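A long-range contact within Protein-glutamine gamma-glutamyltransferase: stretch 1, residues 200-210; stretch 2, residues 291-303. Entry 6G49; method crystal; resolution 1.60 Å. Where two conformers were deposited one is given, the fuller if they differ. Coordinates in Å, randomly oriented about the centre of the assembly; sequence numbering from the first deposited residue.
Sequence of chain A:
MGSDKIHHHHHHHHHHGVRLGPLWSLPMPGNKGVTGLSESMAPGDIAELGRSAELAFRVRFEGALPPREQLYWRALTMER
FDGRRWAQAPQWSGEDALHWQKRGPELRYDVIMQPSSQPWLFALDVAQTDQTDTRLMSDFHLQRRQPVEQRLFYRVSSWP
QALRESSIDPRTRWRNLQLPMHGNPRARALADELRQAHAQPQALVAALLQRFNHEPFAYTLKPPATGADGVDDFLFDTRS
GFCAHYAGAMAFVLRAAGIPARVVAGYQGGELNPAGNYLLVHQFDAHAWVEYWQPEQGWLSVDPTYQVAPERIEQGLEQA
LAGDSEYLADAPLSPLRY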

ATOM      1  N   GLN A 200      -2.641  -7.812 -21.953  1.00 30.42           N
ATOM      2  CA  GLN A 200      -3.635  -7.534 -20.950  1.00 30.23           C
ATOM      3  C   GLN A 200      -2.913  -7.217 -19.638  1.00 34.76           C
ATOM      4  O   GLN A 200      -2.039  -7.980 -19.216  1.00 29.81           O
ATOM      5  CB  GLN A 200      -4.565  -8.714 -20.745  1.00 38.14           C
ATOM      6  CG  GLN A 200      -5.313  -9.120 -22.004  1.00 47.65           C
ATOM      7  CD  GLN A 200      -6.502  -9.975 -21.630  1.00 67.92           C
ATOM      8  OE1 GLN A 200      -7.209  -9.684 -20.667  1.00 77.93           O
ATOM      9  NE2 GLN A 200      -6.720 -11.051 -22.376  1.00 80.35           N
ATOM     10  N   PRO A 201      -3.213  -6.060 -19.011  1.00 31.53           N
ATOM     11  CA  PRO A 201      -2.578  -5.686 -17.741  1.00 31.66           C
ATOM     12  C   PRO A 201      -2.651  -6.822 -16.713  1.00 31.36           C
ATOM     13  O   PRO A 201      -1.646  -7.056 -16.046  1.00 28.91           O
ATOM     14  CB  PRO A 201      -3.410  -4.490 -17.277  1.00 34.37           C
ATOM     15  CG  PRO A 201      -3.875  -3.863 -18.573  1.00 36.56           C
ATOM     16  CD  PRO A 201      -4.181  -5.042 -19.462  1.00 32.72           C
ATOM     17  N   GLN A 202      -3.815  -7.483 -16.568  1.00 30.06           N
ATOM     18  CA  GLN A 202      -3.987  -8.501 -15.540  1.00 31.97           C
ATOM     19  C   GLN A 202      -3.010  -9.665 -15.720  1.00 33.39           C
ATOM     20  O   GLN A 202      -2.424 -10.189 -14.770  1.00 28.64           O
ATOM     21  CB  GLN A 202      -5.422  -9.007 -15.472  1.00 43.75           C
ATOM     22  CG  GLN A 202      -6.176  -8.326 -14.348  1.00 62.05           C
ATOM     23  CD  GLN A 202      -7.610  -8.775 -14.239  1.00 69.11           C
ATOM     24  OE1 GLN A 202      -7.937  -9.944 -14.448  1.00 83.49           O
ATOM     25  NE2 GLN A 202      -8.472  -7.829 -13.910  1.00 49.45           N
ATOM     26  N   ALA A 203      -2.780 -10.053 -16.974  1.00 29.42           N
ATOM     27  CA  ALA A 203      -1.801 -11.039 -17.313  1.00 30.02           C
ATOM     28  C   ALA A 203      -0.374 -10.570 -17.026  1.00 26.76           C
ATOM     29  O   ALA A 203       0.492 -11.413 -16.627  1.00 30.20           O
ATOM     30  CB  ALA A 203      -1.935 -11.393 -18.796  1.00 33.66           C
ATOM     31  N   LEU A 204      -0.068  -9.287 -17.277  1.00 25.24           N
ATOM     32  CA  LEU A 204       1.265  -8.832 -17.030  1.00 24.50           C
ATOM     33  C   LEU A 204       1.528  -8.856 -15.497  1.00 24.27           C
ATOM     34  O   LEU A 204       2.608  -9.270 -15.035  1.00 24.57           O
ATOM     35  CB  LEU A 204       1.419  -7.434 -17.622  1.00 25.60           C
ATOM     36  CG  LEU A 204       2.846  -6.955 -17.794  1.00 24.11           C
ATOM     37  CD1 LEU A 204       2.974  -5.922 -18.890  1.00 27.73           C
ATOM     38  CD2 LEU A 204       3.435  -6.381 -16.488  1.00 27.07           C
ATOM     39  N   VAL A 205       0.571  -8.321 -14.748  1.00 23.42           N
ATOM     40  CA  VAL A 205       0.655  -8.303 -13.274  1.00 21.58           C
ATOM     41  C   VAL A 205       0.875  -9.737 -12.776  1.00 23.23           C
ATOM     42  O   VAL A 205       1.742 -10.003 -11.918  1.00 23.29           O
ATOM     43  CB  VAL A 205      -0.609  -7.680 -12.683  1.00 22.31           C
ATOM     44  CG1 VAL A 205      -0.724  -7.993 -11.179  1.00 26.42           C
ATOM     45  CG2 VAL A 205      -0.572  -6.182 -12.933  1.00 22.51           C
ATOM     46  N   ALA A 206       0.089 -10.688 -13.277  1.00 24.70           N
ATOM     47  CA  ALA A 206       0.278 -12.117 -12.852  1.00 25.84           C
ATOM     48  C   ALA A 206       1.678 -12.634 -13.166  1.00 28.40           C
ATOM     49  O   ALA A 206       2.271 -13.325 -12.337  1.00 26.51           O
ATOM     50  CB  ALA A 206      -0.796 -12.990 -13.477  1.00 28.95           C
ATOM     51  N   ALA A 207       2.238 -12.292 -14.328  1.00 24.67           N
ATOM     52  CA  ALA A 207       3.545 -12.761 -14.706  1.00 27.54           C
ATOM     53  C   ALA A 207       4.607 -12.169 -13.760  1.00 30.09           C
ATOM     54  O   ALA A 207       5.581 -12.856 -13.338  1.00 27.01           O
ATOM     55  CB  ALA A 207       3.824 -12.424 -16.157  1.00 29.87           C
ATOM     56  N   LEU A 208       4.422 -10.881 -13.389  1.00 25.89           N
ATOM     57  CA  LEU A 208       5.337 -10.281 -12.486  1.00 26.16           C
ATOM     58  C   LEU A 208       5.248 -10.923 -11.088  1.00 23.92           C
ATOM     59  O   LEU A 208       6.296 -11.164 -10.447  1.00 26.82           O
ATOM     60  CB  LEU A 208       5.031  -8.774 -12.479  1.00 23.72           C
ATOM     61  CG  LEU A 208       5.965  -7.865 -11.723  1.00 26.19           C
ATOM     62  CD1 LEU A 208       7.426  -8.115 -12.022  1.00 26.31           C
ATOM     63  CD2 LEU A 208       5.626  -6.398 -12.036  1.00 27.35           C
ATOM     64  N   LEU A 209       4.026 -11.177 -10.594  1.00 22.42           N
ATOM     65  CA  LEU A 209       3.850 -11.831  -9.290  1.00 23.68           C
ATOM     66  C   LEU A 209       4.532 -13.207  -9.322  1.00 27.75           C
ATOM     67  O   LEU A 209       5.141 -13.667  -8.342  1.00 25.91           O
ATOM     68  CB  LEU A 209       2.370 -11.940  -8.987  1.00 24.67           C
ATOM     69  CG  LEU A 209       1.703 -10.627  -8.630  1.00 24.92           C
ATOM     70  CD1 LEU A 209       0.201 -10.879  -8.496  1.00 26.91           C
ATOM     71  CD2 LEU A 209       2.326 -10.044  -7.356  1.00 24.78           C
ATOM     72  N   GLN A 210       4.467 -13.876 -10.476  1.00 25.71           N
ATOM     73  CA  GLN A 210       5.059 -15.189 -10.614  0.59 26.32           C
ATOM     74  C   GLN A 210       6.581 -15.132 -10.449  1.00 25.67           C
ATOM     75  O   GLN A 210       7.227 -16.085  -9.936  1.00 25.44           O
ATOM     76  CB  GLN A 210       4.674 -15.788 -11.972  0.59 27.65           C
ATOM     77  CG  GLN A 210       3.361 -16.553 -11.941  0.59 28.21           C
ATOM     78  CD  GLN A 210       3.237 -17.282 -13.256  0.59 41.54           C
ATOM     79  OE1 GLN A 210       3.545 -18.475 -13.367  0.59 51.14           O
ATOM     80  NE2 GLN A 210       2.898 -16.532 -14.288  0.59 50.73           N
TER
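Stretch 2, residues 291-303: EYWQPEQGWLSVD

Stretch 2 forms a β-hairpin that packs one side against helix 201-210, in a contact that is apolar along much of its length and turns polar around the amide of Q202. Strand 291-294 and strand 298-302 are joined by a tight turn through P295, E296 and Q297, and the hairpin is held by backbone hydrogen bonds between Y292 and L300 in both directions (Y292 N to L300 O 3.0 Å, L300 N to Y292 O 2.9 Å). G298, with a positive phi of 70°, leads into the second strand. The first strand runs nearly antiparallel to the helix, with 154° between their directions and a closest axial approach of 10.0 Å; the second runs almost parallel to it, at 11° and 11.5 Å. Accordingly, P201 lies nearest Q294 in the backbone register, V205 nearest V302 and L209 nearest D303.

Successive turns of the helix present P201, V205 and L209 toward the sheet, where alternation along the strands brings Y292, Q294, L300 and V302 to the same side. Y292 is central: V205 CG2 sits over one face of its ring, 3.6 Å from the centroid and only 8° off the normal, a CH-π contact, while Q202 CG approaches the ring edge, 3.2 Å from Y292 OH. Farther along the helix, L209 CD1 packs on V302 CG2 at 3.5 Å, and V205 CG1 reaches the same methyl at 4.4 Å.

Near the turn, the CA-to-CB bond of Q202 points sideways, yet its extended side chain brings NE2 within reach of two acceptors, giving weak hydrogen bonds to Q294 OE1 (3.3 Å) and Q297 OE1 (2.7 Å). A water accepts from both Q202 N (2.9 Å) and Q294 NE2 (2.7 Å), bridging the first turn of the helix to the end of the first strand.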

ATOM      1  N   GLU A 291      -1.219  -0.704  -6.068  1.00 18.33           N
ATOM      2  CA  GLU A 291      -2.462  -0.753  -6.882  1.00 16.84           C
ATOM      3  C   GLU A 291      -2.129  -0.264  -8.281  1.00 17.78           C
ATOM      4  O   GLU A 291      -1.260   0.626  -8.487  1.00 17.95           O
ATOM      5  CB  GLU A 291      -3.633  -0.016  -6.230  1.00 19.64           C
ATOM      6  CG  GLU A 291      -3.415   1.453  -6.015  1.00 17.88           C
ATOM      7  CD  GLU A 291      -4.518   2.125  -5.208  1.00 23.82           C
ATOM      8  OE1 GLU A 291      -4.453   3.343  -5.012  1.00 20.42           O
ATOM      9  OE2 GLU A 291      -5.424   1.415  -4.751  1.00 28.52           O
ATOM     10  N   TYR A 292      -2.842  -0.839  -9.239  1.00 19.42           N
ATOM     11  CA  TYR A 292      -2.660  -0.504 -10.632  1.00 19.75           C
ATOM     12  C   TYR A 292      -4.041  -0.282 -11.258  1.00 20.05           C
ATOM     13  O   TYR A 292      -5.070  -0.817 -10.818  1.00 18.53           O
ATOM     14  CB  TYR A 292      -1.854  -1.576 -11.367  1.00 18.61           C
ATOM     15  CG  TYR A 292      -2.555  -2.902 -11.557  1.00 21.05           C
ATOM     16  CD1 TYR A 292      -2.690  -3.823 -10.514  1.00 22.11           C
ATOM     17  CD2 TYR A 292      -3.197  -3.178 -12.744  1.00 22.69           C
ATOM     18  CE1 TYR A 292      -3.433  -4.990 -10.698  1.00 23.13           C
ATOM     19  CE2 TYR A 292      -3.914  -4.356 -12.929  1.00 21.87           C
ATOM     20  CZ  TYR A 292      -4.031  -5.250 -11.911  1.00 27.38           C
ATOM     21  OH  TYR A 292      -4.743  -6.377 -12.206  1.00 34.96           O
ATOM     22  N   TRP A 293      -4.018   0.414 -12.390  1.00 19.01           N
ATOM     23  CA  TRP A 293      -5.237   0.829 -13.046  1.00 18.55           C
ATOM     24  C   TRP A 293      -5.345   0.172 -14.412  1.00 21.85           C
ATOM     25  O   TRP A 293      -4.371   0.057 -15.155  1.00 23.54           O
ATOM     26  CB  TRP A 293      -5.254   2.356 -13.211  1.00 20.57           C
ATOM     27  CG  TRP A 293      -6.553   2.857 -13.776  1.00 21.01           C
ATOM     28  CD1 TRP A 293      -7.709   3.152 -13.095  1.00 23.79           C
ATOM     29  CD2 TRP A 293      -6.836   3.071 -15.173  1.00 22.27           C
ATOM     30  NE1 TRP A 293      -8.693   3.490 -13.994  1.00 25.82           N
ATOM     31  CE2 TRP A 293      -8.189   3.437 -15.262  1.00 26.64           C
ATOM     32  CE3 TRP A 293      -6.078   2.934 -16.336  1.00 28.31           C
ATOM     33  CZ2 TRP A 293      -8.808   3.726 -16.481  1.00 29.24           C
ATOM     34  CZ3 TRP A 293      -6.696   3.183 -17.550  1.00 29.28           C
ATOM     35  CH2 TRP A 293      -8.020   3.634 -17.603  1.00 29.64           C
ATOM     36  N   GLN A 294      -6.587  -0.131 -14.741  1.00 24.49           N
ATOM     37  CA  GLN A 294      -6.906  -0.541 -16.127  1.00 26.67           C
ATOM     38  C   GLN A 294      -8.311  -0.057 -16.443  1.00 30.37           C
ATOM     39  O   GLN A 294      -9.144   0.204 -15.581  1.00 25.83           O
ATOM     40  CB  GLN A 294      -6.756  -2.054 -16.273  1.00 30.55           C
ATOM     41  CG  GLN A 294      -7.856  -2.847 -15.599  1.00 34.27           C
ATOM     42  CD  GLN A 294      -7.445  -4.284 -15.488  1.00 40.42           C
ATOM     43  OE1 GLN A 294      -7.185  -4.793 -14.396  1.00 36.41           O
ATOM     44  NE2 GLN A 294      -7.345  -4.930 -16.639  1.00 38.28           N
ATOM     45  N   PRO A 295      -8.604   0.128 -17.742  1.00 31.76           N
ATOM     46  CA  PRO A 295      -9.945   0.518 -18.153  1.00 35.22           C
ATOM     47  C   PRO A 295     -11.030  -0.409 -17.615  1.00 26.40           C
ATOM     48  O   PRO A 295     -10.837  -1.584 -17.487  1.00 30.47           O
ATOM     49  CB  PRO A 295      -9.860   0.420 -19.694  1.00 43.72           C
ATOM     50  CG  PRO A 295      -8.401   0.704 -20.007  1.00 42.58           C
ATOM     51  CD  PRO A 295      -7.642   0.057 -18.860  1.00 35.69           C
ATOM     52  N   GLU A 296     -12.140   0.213 -17.229  1.00 33.03           N
ATOM     53  CA  GLU A 296     -13.368  -0.453 -16.796  1.00 36.69           C
ATOM     54  C   GLU A 296     -13.255  -1.018 -15.372  1.00 29.76           C
ATOM     55  O   GLU A 296     -14.154  -0.793 -14.568  1.00 30.97           O
ATOM     56  CB  GLU A 296     -13.776  -1.554 -17.772  1.00 42.79           C
ATOM     57  CG  GLU A 296     -14.110  -0.995 -19.153  1.00 62.20           C
ATOM     58  CD  GLU A 296     -15.005  -1.885 -20.000  1.00 73.98           C
ATOM     59  OE1 GLU A 296     -14.783  -3.114 -19.994  1.00 77.87           O
ATOM     60  OE2 GLU A 296     -15.927  -1.349 -20.655  1.00102.07           O
ATOM     61  N   GLN A 297     -12.210  -1.805 -15.097  1.00 29.18           N
ATOM     62  CA  GLN A 297     -12.058  -2.401 -13.776  1.00 28.85           C
ATOM     63  C   GLN A 297     -11.589  -1.362 -12.740  1.00 24.42           C
ATOM     64  O   GLN A 297     -11.785  -1.583 -11.528  1.00 27.78           O
ATOM     65  CB  GLN A 297     -11.161  -3.621 -13.887  1.00 35.35           C
ATOM     66  CG  GLN A 297     -11.786  -4.699 -14.775  1.00 45.79           C
ATOM     67  CD  GLN A 297     -10.971  -5.964 -14.717  1.00 59.86           C
ATOM     68  OE1 GLN A 297     -10.889  -6.624 -13.683  1.00 67.28           O
ATOM     69  NE2 GLN A 297     -10.341  -6.302 -15.830  1.00 73.96           N
ATOM     70  N   GLY A 298     -10.959  -0.284 -13.211  1.00 24.09           N
ATOM     71  CA  GLY A 298     -10.409   0.722 -12.361  1.00 23.58           C
ATOM     72  C   GLY A 298      -9.193   0.202 -11.596  1.00 22.31           C
ATOM     73  O   GLY A 298      -8.399  -0.610 -12.123  1.00 21.50           O
ATOM     74  N   TRP A 299      -9.001   0.759 -10.388  1.00 21.72           N
ATOM     75  CA  TRP A 299      -7.811   0.409  -9.565  1.00 20.45           C
ATOM     76  C   TRP A 299      -8.044  -0.943  -8.886  1.00 20.84           C
ATOM     77  O   TRP A 299      -9.104  -1.167  -8.293  1.00 22.22           O
ATOM     78  CB  TRP A 299      -7.517   1.481  -8.535  1.00 19.85           C
ATOM     79  CG  TRP A 299      -7.081   2.812  -9.071  1.00 18.64           C
ATOM     80  CD1 TRP A 299      -7.857   3.899  -9.327  1.00 20.36           C
ATOM     81  CD2 TRP A 299      -5.750   3.191  -9.438  1.00 17.53           C
ATOM     82  NE1 TRP A 299      -7.092   4.920  -9.828  1.00 20.43           N
ATOM     83  CE2 TRP A 299      -5.795   4.514  -9.937  1.00 19.65           C
ATOM     84  CE3 TRP A 299      -4.511   2.518  -9.427  1.00 16.80           C
ATOM     85  CZ2 TRP A 299      -4.636   5.226 -10.275  1.00 18.35           C
ATOM     86  CZ3 TRP A 299      -3.391   3.216  -9.832  1.00 19.96           C
ATOM     87  CH2 TRP A 299      -3.446   4.538 -10.258  1.00 20.01           C
ATOM     88  N   LEU A 300      -7.026  -1.807  -8.924  1.00 20.85           N
ATOM     89  CA  LEU A 300      -7.010  -3.059  -8.197  1.00 23.66           C
ATOM     90  C   LEU A 300      -5.734  -3.135  -7.379  1.00 20.39           C
ATOM     91  O   LEU A 300      -4.651  -2.788  -7.859  1.00 19.15           O
ATOM     92  CB  LEU A 300      -7.073  -4.239  -9.165  1.00 24.89           C
ATOM     93  CG  LEU A 300      -8.369  -4.344 -10.004  1.00 26.73           C
ATOM     94  CD1 LEU A 300      -8.222  -5.467 -10.995  1.00 30.41           C
ATOM     95  CD2 LEU A 300      -9.590  -4.519  -9.128  1.00 27.81           C
ATOM     96  N   SER A 301      -5.860  -3.590  -6.127  1.00 21.60           N
ATOM     97  CA  SER A 301      -4.721  -3.695  -5.241  1.00 22.33           C
ATOM     98  C   SER A 301      -4.113  -5.085  -5.336  1.00 22.70           C
ATOM     99  O   SER A 301      -4.822  -6.072  -5.501  1.00 25.09           O
ATOM    100  CB  SER A 301      -5.138  -3.436  -3.811  1.00 25.02           C
ATOM    101  OG  SER A 301      -5.678  -2.131  -3.681  1.00 31.45           O
ATOM    102  N   VAL A 302      -2.796  -5.148  -5.207  1.00 20.26           N
ATOM    103  CA  VAL A 302      -2.050  -6.382  -5.265  0.67 20.44           C
ATOM    104  C   VAL A 302      -0.879  -6.268  -4.282  1.00 20.54           C
ATOM    105  O   VAL A 302      -0.309  -5.212  -4.099  1.00 20.86           O
ATOM    106  CB  VAL A 302      -1.594  -6.697  -6.689  0.67 24.79           C
ATOM    107  CG1 VAL A 302      -0.592  -5.689  -7.242  0.67 19.96           C
ATOM    108  CG2 VAL A 302      -1.101  -8.114  -6.821  0.67 31.99           C
ATOM    109  N   ASP A 303      -0.502  -7.404  -3.680  1.00 21.21           N
ATOM    110  CA  ASP A 303       0.564  -7.374  -2.667  1.00 20.46           C
ATOM    111  C   ASP A 303       1.642  -8.378  -3.022  1.00 20.48           C
ATOM    112  O   ASP A 303       1.475  -9.567  -2.790  1.00 20.44           O
ATOM    113  CB  ASP A 303       0.014  -7.669  -1.282  1.00 20.52           C
ATOM    114  CG  ASP A 303       1.076  -7.558  -0.228  1.00 19.99           C
ATOM    115  OD1 ASP A 303       2.257  -7.281  -0.560  1.00 22.12           O
ATOM    116  OD2 ASP A 303       0.681  -7.695   0.976  1.00 20.32           O
TER
HETATM  117  O   HOH W   1      -6.280  -7.067 -17.972  1.00 34.08           O